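Local atomic coordinates of PmoF1 (Methylocystis sp. ATCC 49242, PDB entry 6P1E), a protein that binds copper(II) through its PCuAC domain and probably acts as a copper chaperone in a methane-oxidizing bacterium. Residues F32-G37 with K74-L79. Residues are numbered along the deposited sequence; the frame is centred on the assembly and turned at random.
With CU (copper (II) ion), chain F.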
loop_
_atom_site.group_PDB
_atom_site.type_symbol
_atom_site.label_atom_id
_atom_site.label_comp_id
_atom_site.label_asym_id
_atom_site.label_seq_id
_atom_site.Cartn_x
_atom_site.Cartn_y
_atom_site.Cartn_z
ATOM N N PHE B 32 3.483 -0.712 -5.295
ATOM C CA PHE B 32 3.209 -2.029 -5.842
ATOM C C PHE B 32 3.681 -2.040 -7.285
ATOM O O PHE B 32 3.203 -1.252 -8.100
ATOM C CB PHE B 32 1.722 -2.357 -5.739
ATOM C CG PHE B 32 1.147 -2.113 -4.374
ATOM C CD1 PHE B 32 1.083 -3.132 -3.446
ATOM C CD2 PHE B 32 0.688 -0.858 -4.013
ATOM C CE1 PHE B 32 0.557 -2.913 -2.186
ATOM C CE2 PHE B 32 0.165 -0.631 -2.757
ATOM C CZ PHE B 32 0.102 -1.660 -1.842
ATOM N N ILE B 33 4.607 -2.935 -7.607
ATOM C CA ILE B 33 5.170 -2.966 -8.949
ATOM C C ILE B 33 4.785 -4.270 -9.622
ATOM O O ILE B 33 5.139 -5.356 -9.166
ATOM C CB ILE B 33 6.699 -2.797 -8.927
ATOM C CG1 ILE B 33 7.066 -1.513 -8.172
ATOM C CG2 ILE B 33 7.250 -2.742 -10.349
ATOM C CD1 ILE B 33 8.555 -1.311 -7.954
ATOM N N HIS B 34 4.047 -4.131 -10.720
ATOM C CA HIS B 34 3.561 -5.256 -11.502
ATOM C C HIS B 34 4.396 -5.382 -12.764
ATOM O O HIS B 34 4.529 -4.420 -13.521
ATOM C CB HIS B 34 2.087 -5.067 -11.868
ATOM C CG HIS B 34 1.163 -5.040 -10.691
ATOM N ND1 HIS B 34 0.234 -6.028 -10.456
ATOM C CD2 HIS B 34 1.028 -4.146 -9.682
ATOM C CE1 HIS B 34 -0.436 -5.748 -9.353
ATOM N NE2 HIS B 34 0.025 -4.610 -8.866
ATOM N N ASN B 35 4.961 -6.563 -12.983
ATOM C CA ASN B 35 5.637 -6.855 -14.236
ATOM C C ASN B 35 4.724 -7.701 -15.111
ATOM O O ASN B 35 4.576 -8.904 -14.896
ATOM C CB ASN B 35 6.964 -7.577 -13.994
ATOM C CG ASN B 35 7.772 -7.749 -15.267
ATOM O OD1 ASN B 35 7.288 -7.467 -16.367
ATOM N ND2 ASN B 35 9.002 -8.228 -15.128
ATOM N N ASN B 36 4.101 -7.050 -16.087
ATOM C CA ASN B 36 3.151 -7.707 -16.975
ATOM C C ASN B 36 3.827 -8.217 -18.246
ATOM O O ASN B 36 3.153 -8.646 -19.188
ATOM C CB ASN B 36 2.018 -6.744 -17.343
ATOM C CG ASN B 36 1.186 -6.338 -16.140
ATOM O OD1 ASN B 36 0.930 -7.144 -15.245
ATOM N ND2 ASN B 36 0.762 -5.079 -16.113
ATOM N N GLY B 37 5.158 -8.176 -18.269
ATOM C CA GLY B 37 5.916 -8.638 -19.419
ATOM C C GLY B 37 6.424 -10.053 -19.217
ATOM O O GLY B 37 6.292 -10.612 -18.127
ATOM N N LYS B 74 5.636 -11.587 -15.250
ATOM C CA LYS B 74 4.279 -12.009 -14.923
ATOM C C LYS B 74 4.084 -12.170 -13.421
ATOM O O LYS B 74 3.374 -13.071 -12.968
ATOM C CB LYS B 74 3.945 -13.313 -15.650
ATOM C CG LYS B 74 4.069 -13.214 -17.163
ATOM C CD LYS B 74 3.123 -12.167 -17.738
ATOM C CE LYS B 74 3.116 -12.191 -19.257
ATOM N NZ LYS B 74 2.164 -11.202 -19.832
ATOM N N GLN B 75 4.738 -11.297 -12.662
ATOM C CA GLN B 75 4.602 -11.268 -11.212
ATOM C C GLN B 75 4.530 -9.836 -10.718
ATOM O O GLN B 75 4.904 -8.898 -11.423
ATOM C CB GLN B 75 5.761 -11.996 -10.527
ATOM C CG GLN B 75 5.732 -13.506 -10.697
ATOM C CD GLN B 75 6.646 -14.217 -9.716
ATOM O OE1 GLN B 75 6.656 -13.909 -8.524
ATOM N NE2 GLN B 75 7.413 -15.180 -10.212
ATOM N N LYS B 76 4.040 -9.683 -9.494
ATOM C CA LYS B 76 3.973 -8.387 -8.845
ATOM C C LYS B 76 4.795 -8.440 -7.566
ATOM O O LYS B 76 4.921 -9.497 -6.946
ATOM C CB LYS B 76 2.524 -8.013 -8.543
ATOM C CG LYS B 76 1.824 -9.006 -7.631
ATOM C CD LYS B 76 0.344 -9.138 -7.950
ATOM C CE LYS B 76 -0.276 -10.295 -7.174
ATOM N NZ LYS B 76 -1.758 -10.187 -7.034
ATOM N N ILE B 77 5.357 -7.297 -7.189
ATOM C CA ILE B 77 6.155 -7.180 -5.974
ATOM C C ILE B 77 5.628 -6.028 -5.136
ATOM O O ILE B 77 5.375 -4.937 -5.652
ATOM C CB ILE B 77 7.650 -6.945 -6.278
ATOM C CG1 ILE B 77 8.204 -8.065 -7.167
ATOM C CG2 ILE B 77 8.452 -6.837 -4.982
ATOM C CD1 ILE B 77 8.209 -9.444 -6.519
ATOM N N THR B 78 5.480 -6.279 -3.841
ATOM C CA THR B 78 5.047 -5.259 -2.898
ATOM C C THR B 78 6.200 -4.670 -2.123
ATOM O O THR B 78 6.947 -5.397 -1.463
ATOM C CB THR B 78 4.065 -5.820 -1.871
ATOM O OG1 THR B 78 3.065 -6.586 -2.537
ATOM C CG2 THR B 78 3.413 -4.703 -1.066
ATOM N N LEU B 79 6.337 -3.354 -2.202
ATOM C CA LEU B 79 7.177 -2.624 -1.269
ATOM C C LEU B 79 6.243 -2.039 -0.219
ATOM O O LEU B 79 5.407 -1.192 -0.532
ATOM C CB LEU B 79 7.987 -1.527 -1.961
ATOM C CG LEU B 79 8.807 -1.940 -3.189
ATOM C CD1 LEU B 79 9.684 -0.778 -3.646
ATOM C CD2 LEU B 79 9.642 -3.185 -2.932
HETATM CU CU CU F . -0.901 -3.838 -7.284
#
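Ile33 and Ile77 form an antiparallel hydrogen-bonded pair: Ile33 N gives a nearly straight bond to Ile77 O (2.9 Å). Ile77 N returns one to Ile33 O at 2.8 Å. Two residues on, Asn35 N donates to Gln75 O (2.8 Å), whereas the reciprocal bond from Gln75 N is long, bent and weak. The side chain of Lys74 bends at chi2 and then runs extended, so that NZ reaches Asn36 O (2.8 Å) from above the carbonyl plane. Asn35 OD1 accepts from Gly37 N at 2.9 Å, an Asx turn just after the strand, while ND2 bonds to Leu71 O and Thr39 O. His34, its CG anti to the carbonyl carbon (chi1 -64°), directs NE2 to the copper at 2.0 Å. The CB of Lys76 lies over one face of this imidazole, a CH-pi contact 3.8 Å from the ring centroid. On the same sheet face, Thr78 CG2 meets Phe32 CE1 obliquely at 3.6 Å, and Phe32 also stacks on His14 of the second subunit. Ile33 and Ile77 point to the opposite face and, with Leu79, pack against strand 69-71. This antiparallel strand pair of the PCuAC beta fold thus presents His34 at a copper site in the dimer interface, where His14 NE2 of the second subunit also binds the metal.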